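Local coordinates for capsid protein (Macrobrachium rosenbergii nodavirus, PDB 5YKU) that forms the protruding domain of a prawn nodavirus capsid, which probably pairs into dimeric spikes on the surface of the virus particle, at residues V4-L9 with A120-N125; V45-R50 with P112-I117; R50-V55 with F75-I80. All blocks are in the same frame, centred on the assembly; numbering follows the deposited sequence.

Starting at the N terminus, residues 4-9 come before strand 10-18 and meet the last residues of the chain, 120-125, so interaction 1 closes the longest loop and holds both ends together. Interaction 2 is nested inside it and pairs strand 41-47 and the residues after it with the start of strand 114-121, its neighbour in the antiparallel sheet. Interaction 3 is nested in turn within that loop and joins the segment leading to strand 57-63 to the loop between strands 69-75 and 81-89. Arg50 belongs to both interactions 2 and 3, whose centres lie about 13 Å apart. Interactions 1 and 3 lie on opposite sides of the chain's centre, their centres about 38 Å apart.

Interaction 1. Residues V4-L9 with A120-N125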
# COMPACT_ATOMS: atom_id res chain seq x y z
N VAL A 4 -2.43 22.07 -13.58
CA VAL A 4 -1.02 22.34 -13.56
C VAL A 4 -0.38 22.01 -14.91
O VAL A 4 -0.55 20.98 -15.46
CB VAL A 4 -0.43 21.47 -12.44
CG1 VAL A 4 1.06 21.47 -12.41
CG2 VAL A 4 -0.99 21.93 -11.11
N GLU A 5 0.38 22.98 -15.45
CA GLU A 5 1.05 22.83 -16.69
C GLU A 5 2.13 21.81 -16.58
O GLU A 5 2.76 21.68 -15.51
CB GLU A 5 1.74 24.21 -17.03
CG GLU A 5 0.71 25.24 -17.56
CD GLU A 5 0.22 24.96 -19.01
OE1 GLU A 5 0.89 24.19 -19.76
OE2 GLU A 5 -0.79 25.56 -19.45
N VAL A 6 2.42 21.12 -17.69
CA VAL A 6 3.37 20.04 -17.61
C VAL A 6 4.74 20.47 -17.24
O VAL A 6 5.49 19.68 -16.60
CB VAL A 6 3.49 19.14 -18.85
CG1 VAL A 6 4.52 18.08 -18.59
CG2 VAL A 6 2.23 18.41 -19.18
N SER A 7 5.20 21.67 -17.65
CA SER A 7 6.51 22.11 -17.26
C SER A 7 6.62 22.29 -15.71
O SER A 7 7.72 22.44 -15.21
CB SER A 7 6.76 23.44 -18.01
OG SER A 7 5.82 24.37 -17.43
N GLN A 8 5.46 22.30 -15.02
CA GLN A 8 5.48 22.49 -13.57
C GLN A 8 5.23 21.17 -12.82
O GLN A 8 4.95 21.21 -11.66
CB GLN A 8 4.44 23.49 -13.17
CG GLN A 8 4.62 24.92 -13.80
CD GLN A 8 6.05 25.43 -13.67
OE1 GLN A 8 6.53 25.63 -12.54
NE2 GLN A 8 6.74 25.59 -14.80
N LEU A 9 5.35 20.04 -13.53
CA LEU A 9 5.22 18.69 -12.89
C LEU A 9 6.08 18.66 -11.62
O LEU A 9 7.20 19.03 -11.57
CB LEU A 9 5.73 17.63 -13.87
CG LEU A 9 5.98 16.23 -13.27
CD1 LEU A 9 4.74 15.54 -12.90
CD2 LEU A 9 6.76 15.42 -14.32
N ALA A 120 1.83 12.17 -9.06
CA ALA A 120 2.30 13.24 -9.99
C ALA A 120 1.23 14.37 -9.98
O ALA A 120 0.07 14.12 -10.29
CB ALA A 120 2.44 12.68 -11.40
N ILE A 121 1.68 15.55 -9.60
CA ILE A 121 0.84 16.74 -9.59
C ILE A 121 1.01 17.45 -10.95
O ILE A 121 2.04 18.11 -11.13
CB ILE A 121 1.13 17.60 -8.39
CG1 ILE A 121 0.81 16.77 -7.12
CG2 ILE A 121 0.19 18.84 -8.45
CD1 ILE A 121 1.11 17.49 -5.83
N VAL A 122 0.12 17.19 -11.83
CA VAL A 122 0.22 17.67 -13.23
C VAL A 122 -1.13 17.55 -13.83
O VAL A 122 -1.93 16.68 -13.44
CB VAL A 122 1.28 16.84 -13.97
CG1 VAL A 122 0.83 15.38 -14.16
CG2 VAL A 122 1.61 17.51 -15.34
N GLY A 123 -1.50 18.47 -14.72
CA GLY A 123 -2.85 18.49 -15.21
C GLY A 123 -3.89 18.62 -14.10
O GLY A 123 -3.73 19.40 -13.21
N ASN A 124 -4.87 17.77 -14.14
CA ASN A 124 -5.80 17.61 -13.06
C ASN A 124 -5.57 16.40 -12.14
O ASN A 124 -6.37 16.07 -11.28
CB ASN A 124 -7.21 17.54 -13.64
CG ASN A 124 -7.61 18.85 -14.27
OD1 ASN A 124 -7.49 19.91 -13.67
ND2 ASN A 124 -8.02 18.74 -15.47
N ASN A 125 -4.41 15.78 -12.30
CA ASN A 125 -4.08 14.60 -11.45
C ASN A 125 -3.72 14.94 -10.05
O ASN A 125 -3.14 16.05 -9.87
CB ASN A 125 -2.84 13.89 -12.03
CG ASN A 125 -2.86 12.42 -11.55
OD1 ASN A 125 -3.76 11.70 -11.88
ND2 ASN A 125 -1.87 12.06 -10.77
O HOH W 1 3.18 20.29 -9.83
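Gly123 N donates to Val4 O at 2.8 Å. The return bond, Val4 N to Gly123 O, measures 3.0 Å and is straighter, with 167° at the hydrogen. The two form a single antiparallel bridge of the hydrogen-bonded kind, which prolongs, past the bowed-out residues 5-9, the pairing of strand 114-121 with the edge strand 10-18. Glycine suits this corner because, with a phi of 57°, it is the second residue of a type II' beta turn from Val122 to Asn125, a conformation that side-chain-bearing residues rarely adopt. The amide of Asn125 then folds back, and its ND2 donates to Ala120 O at 2.9 Å, while its OD1 receives the backbone N of Lys41.

Small apolar side chains make up the rest of the contact. The 3-10 turn after Glu5 brings both Val6 and Leu9 up to Val122. With its CG2 anti to the backbone N, Val122 presents this methyl to Val6 CA at 3.8 Å and to Val6 CG2. Leu9 reaches in with CD1, which lies 3.8 Å from Val122 CB and also touches the methyl of Ala120. Val4 lays CG1 near Ile121 O, 3.7 Å away.

Between the Val4-Gly123 bridge and the backbone pairing of Ile121 with Thr10, a water donates to Gln8 O at 2.7 Å and to Ile121 O at 2.8 Å. Two carbonyl oxygens cannot bond each other, so this water joins them. The polar links between the chain's two ends therefore come from main chain and water, with side chains adding small apolar contacts.

Interaction 2. Residues V45-R50 with P112-I117; sequences VPYMDR and PYQYRI
Arg50 and Tyr113 form the tightly packed end of this contact: the guanidinium lies flat on the ring, planes 18° apart, with Arg50 CZ 3.4 Å from Tyr113 CE1. The Arg50 chain, extended from CG to NE, carries the group across the phenol, while NH2 is held by Gln57 OE1 and Lys111 O; Tyr113 OH bonds Gln57 O. The CE of Met48, a selenomethionine, touches Tyr113 CE1 at 3.7 Å.

Next to it, Gln114 has in its amide both a donor and an acceptor to match one residue's backbone. Gln114 OE1 accepts from Asp49 N at 2.9 Å, and Gln114 NE2 donates to Asp49 O at 3.0 Å. Gln114 CB makes a CH-pi contact over one face of the Tyr47 ring, 3.7 Å from its centroid. Farther along, Val45 and Arg116 form a regular hydrogen-bonded antiparallel pair.

The opposite face of Tyr47 is met more loosely: Arg116 CZ stands 5.0 Å from the centroid of the Tyr47 ring, a long cation-pi contact, while NH1 bonds Ala13 O. A water also enters between the segments, donating to Tyr47 O and Gln114 OE1. Past the paired strands, the Gln114 amide, this water and the Arg50-Tyr113 stack thus replace backbone pairing.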
# COMPACT_ATOMS: atom_id res chain seq x y z
N VAL A 45 3.87 2.28 -3.00
CA VAL A 45 5.06 1.46 -2.73
C VAL A 45 5.17 1.13 -1.27
O VAL A 45 4.64 1.88 -0.43
CB VAL A 45 6.39 2.17 -3.13
CG1 VAL A 45 6.37 2.43 -4.61
CG2 VAL A 45 6.62 3.46 -2.37
N PRO A 46 5.73 0.02 -0.90
CA PRO A 46 6.03 -0.28 0.49
C PRO A 46 7.15 0.52 1.00
O PRO A 46 8.05 0.89 0.24
CB PRO A 46 6.35 -1.76 0.46
CG PRO A 46 6.99 -1.96 -0.92
CD PRO A 46 6.28 -1.00 -1.81
N TYR A 47 7.16 0.79 2.27
CA TYR A 47 8.38 1.27 2.98
C TYR A 47 8.43 0.54 4.29
O TYR A 47 7.47 -0.15 4.67
CB TYR A 47 8.44 2.80 3.13
CG TYR A 47 7.59 3.41 4.22
CD1 TYR A 47 8.17 3.64 5.48
CD2 TYR A 47 6.29 3.80 4.06
CE1 TYR A 47 7.45 4.22 6.52
CE2 TYR A 47 5.55 4.35 5.06
CZ TYR A 47 6.16 4.53 6.28
OH TYR A 47 5.37 5.10 7.31
N MSE A 48 9.50 0.66 5.01
CA MSE A 48 9.65 0.02 6.31
C MSE A 48 10.38 0.93 7.25
O MSE A 48 11.49 1.42 7.01
CB MSE A 48 10.31 -1.34 6.18
CG MSE A 48 10.14 -2.22 7.37
SE MSE A 48 10.54 -4.12 6.95
CE MSE A 48 9.01 -4.51 5.83
N ASP A 49 9.80 1.05 8.45
CA ASP A 49 10.44 1.66 9.60
C ASP A 49 9.83 0.91 10.77
O ASP A 49 8.80 1.36 11.33
CB ASP A 49 10.19 3.18 9.66
CG ASP A 49 10.77 3.75 10.88
OD1 ASP A 49 11.54 3.16 11.59
OD2 ASP A 49 10.52 5.01 11.14
N ARG A 50 10.36 -0.26 11.08
CA ARG A 50 9.58 -1.25 11.83
C ARG A 50 10.48 -2.30 12.39
O ARG A 50 11.26 -2.94 11.65
CB ARG A 50 8.60 -1.89 10.86
CG ARG A 50 7.63 -2.89 11.46
CD ARG A 50 6.80 -3.53 10.37
NE ARG A 50 5.86 -4.54 10.84
CZ ARG A 50 6.11 -5.83 11.03
NH1 ARG A 50 7.34 -6.32 10.97
NH2 ARG A 50 5.09 -6.62 11.32
N PRO A 112 1.99 -2.80 12.24
CA PRO A 112 1.53 -2.64 10.86
C PRO A 112 2.69 -2.59 9.88
O PRO A 112 3.78 -2.11 10.18
CB PRO A 112 0.80 -1.33 10.84
CG PRO A 112 0.40 -1.08 12.31
CD PRO A 112 1.44 -1.71 13.13
N TYR A 113 2.43 -3.14 8.70
CA TYR A 113 3.27 -2.81 7.55
C TYR A 113 2.80 -1.50 7.00
O TYR A 113 1.67 -1.01 7.27
CB TYR A 113 3.23 -3.95 6.55
CG TYR A 113 4.04 -5.16 7.03
CD1 TYR A 113 5.42 -4.99 7.24
CD2 TYR A 113 3.50 -6.39 7.21
CE1 TYR A 113 6.24 -6.07 7.66
CE2 TYR A 113 4.29 -7.49 7.63
CZ TYR A 113 5.64 -7.29 7.87
OH TYR A 113 6.46 -8.30 8.26
N GLN A 114 3.67 -0.84 6.21
CA GLN A 114 3.61 0.62 5.92
C GLN A 114 3.71 0.88 4.46
O GLN A 114 4.44 0.21 3.73
CB GLN A 114 4.78 1.27 6.65
CG GLN A 114 4.71 1.09 8.20
CD GLN A 114 6.06 1.15 8.82
OE1 GLN A 114 6.99 0.38 8.47
NE2 GLN A 114 6.27 1.99 9.80
N TYR A 115 3.01 1.88 3.99
CA TYR A 115 2.94 2.22 2.60
C TYR A 115 3.10 3.71 2.37
O TYR A 115 2.86 4.54 3.24
CB TYR A 115 1.64 1.71 1.95
CG TYR A 115 0.41 2.45 2.41
CD1 TYR A 115 0.09 3.71 1.94
CD2 TYR A 115 -0.48 1.83 3.30
CE1 TYR A 115 -1.13 4.31 2.37
CE2 TYR A 115 -1.58 2.45 3.78
CZ TYR A 115 -1.91 3.68 3.28
OH TYR A 115 -3.07 4.31 3.77
N ARG A 116 3.57 4.05 1.15
CA ARG A 116 3.78 5.43 0.66
C ARG A 116 3.07 5.58 -0.65
O ARG A 116 3.28 4.75 -1.55
CB ARG A 116 5.27 5.71 0.56
CG ARG A 116 5.55 7.12 0.06
CD ARG A 116 7.07 7.35 -0.09
NE ARG A 116 7.81 7.07 1.12
CZ ARG A 116 7.83 7.80 2.21
NH1 ARG A 116 7.26 8.97 2.27
NH2 ARG A 116 8.57 7.34 3.23
N ILE A 117 2.31 6.61 -0.79
CA ILE A 117 1.61 6.90 -2.07
C ILE A 117 2.27 8.02 -2.76
O ILE A 117 2.65 9.07 -2.13
CB ILE A 117 0.13 7.18 -1.82
CG1 ILE A 117 -0.56 5.88 -1.37
CG2 ILE A 117 -0.53 7.75 -3.09
CD1 ILE A 117 -2.00 5.98 -0.98
O HOH W 2 6.44 -1.72 6.71

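Interaction 3. Residues R50-V55 with F75-I80; sequences RVSSEV and FDTSAI
Charge and hydrogen bonding meet at Asp76, whose OD2 is gripped by three donors from 50-55. The salt bridge comes from Arg50 NH1, 2.9 Å from Asp76 OD2, which lies in the guanidinium plane and is met on its anti side, while Arg50 NH2 turns to Gln57 OE1. Ser53 supplies the other two: its OG donates to Asp76 OD2 at 2.7 Å on the syn side, and its N donates to the same Asp76 OD2 at 2.9 Å from above the carboxylate plane. The OG of Ser53 stands between its own backbone N and carbonyl carbon (chi1 73°), which lets hydroxyl and amide converge on one oxygen.

Hydroxyl groups also order the backbone. Ser52 OG donates to Asp76 O at 2.7 Å from above the carbonyl plane and accepts from Glu54 N. Ser53 OG likewise accepts from Val55 N, giving two overlapping ST turns. Serine fits both places, its short hydroxyl serving as donor and acceptor together. Thr77 OG1 donates to Asp76 OD1 at 2.8 Å and receives Leu56 N, while OD1 also takes Gln57 N.

Van der Waals contact is slight: Thr77 CG2 lies 3.9 Å from Glu54 OE1.

Asp76 is buried, yet both its oxygens are well supplied with donors and one faces an arginine. This setting probably favours the ionised carboxylate, around which the two loops at this end of the sheet are fastened.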
# COMPACT_ATOMS: atom_id res chain seq x y z
N ARG A 50 10.36 -0.26 11.08
CA ARG A 50 9.58 -1.25 11.83
C ARG A 50 10.48 -2.30 12.39
O ARG A 50 11.26 -2.94 11.65
CB ARG A 50 8.60 -1.89 10.86
CG ARG A 50 7.63 -2.89 11.46
CD ARG A 50 6.80 -3.53 10.37
NE ARG A 50 5.86 -4.54 10.84
CZ ARG A 50 6.11 -5.83 11.03
NH1 ARG A 50 7.34 -6.32 10.97
NH2 ARG A 50 5.09 -6.62 11.32
N VAL A 51 10.43 -2.51 13.70
CA VAL A 51 11.14 -3.56 14.33
C VAL A 51 10.65 -4.90 13.85
O VAL A 51 9.44 -5.14 13.81
CB VAL A 51 11.06 -3.45 15.85
CG1 VAL A 51 11.65 -4.64 16.56
CG2 VAL A 51 11.64 -2.15 16.35
N SER A 52 11.53 -5.76 13.47
CA SER A 52 11.16 -7.13 13.06
C SER A 52 10.52 -7.91 14.19
O SER A 52 11.05 -7.89 15.31
CB SER A 52 12.40 -7.88 12.62
OG SER A 52 12.06 -9.23 12.33
N SER A 53 9.46 -8.62 13.89
CA SER A 53 8.87 -9.54 14.89
C SER A 53 9.73 -10.73 15.10
O SER A 53 9.51 -11.41 16.14
CB SER A 53 7.51 -9.97 14.40
OG SER A 53 7.65 -10.89 13.28
N GLU A 54 10.58 -11.05 14.19
CA GLU A 54 11.34 -12.29 14.21
C GLU A 54 10.44 -13.52 14.10
O GLU A 54 10.96 -14.64 14.35
CB GLU A 54 12.34 -12.38 15.37
CG GLU A 54 13.30 -11.16 15.38
CD GLU A 54 14.16 -10.81 14.12
OE1 GLU A 54 14.30 -11.54 13.07
OE2 GLU A 54 14.72 -9.62 14.06
N VAL A 55 9.18 -13.39 13.79
CA VAL A 55 8.22 -14.49 13.72
C VAL A 55 7.53 -14.51 12.39
O VAL A 55 6.36 -14.90 12.24
CB VAL A 55 7.32 -14.59 14.94
CG1 VAL A 55 8.13 -14.94 16.19
CG2 VAL A 55 6.50 -13.37 15.16
N PHE A 75 8.00 -8.90 4.29
CA PHE A 75 8.46 -10.02 5.16
C PHE A 75 9.51 -9.50 6.03
O PHE A 75 10.41 -8.78 5.56
CB PHE A 75 8.98 -11.20 4.32
CG PHE A 75 9.09 -12.47 5.10
CD1 PHE A 75 7.94 -13.08 5.57
CD2 PHE A 75 10.25 -13.04 5.43
CE1 PHE A 75 7.96 -14.30 6.22
CE2 PHE A 75 10.30 -14.25 6.15
CZ PHE A 75 9.17 -14.91 6.48
N ASP A 76 9.49 -9.81 7.32
CA ASP A 76 10.37 -9.16 8.30
C ASP A 76 11.47 -10.00 8.85
O ASP A 76 12.19 -9.48 9.68
CB ASP A 76 9.49 -8.55 9.39
CG ASP A 76 8.75 -9.56 10.25
OD1 ASP A 76 8.77 -10.78 9.90
OD2 ASP A 76 8.20 -9.10 11.32
N THR A 77 11.62 -11.24 8.48
CA THR A 77 12.52 -12.15 9.22
C THR A 77 13.49 -12.78 8.30
O THR A 77 13.13 -13.59 7.41
CB THR A 77 11.72 -13.23 9.97
OG1 THR A 77 10.74 -12.61 10.83
CG2 THR A 77 12.60 -14.11 10.76
N SER A 78 14.76 -12.47 8.43
CA SER A 78 15.89 -13.00 7.64
C SER A 78 15.85 -12.56 6.19
O SER A 78 16.58 -11.66 5.81
CB SER A 78 16.04 -14.49 7.76
OG SER A 78 17.33 -14.68 7.11
N ALA A 79 15.01 -13.16 5.40
CA ALA A 79 14.84 -12.79 4.00
C ALA A 79 13.87 -11.63 3.86
O ALA A 79 12.67 -11.77 3.60
CB ALA A 79 14.36 -14.03 3.19
N ILE A 80 14.38 -10.45 4.10
CA ILE A 80 13.53 -9.26 4.24
C ILE A 80 12.93 -8.92 2.89
O ILE A 80 13.66 -8.83 1.88
CB ILE A 80 14.25 -8.08 4.89
CG1 ILE A 80 14.83 -8.51 6.25
CG2 ILE A 80 13.31 -6.84 5.01
CD1 ILE A 80 15.64 -7.46 6.88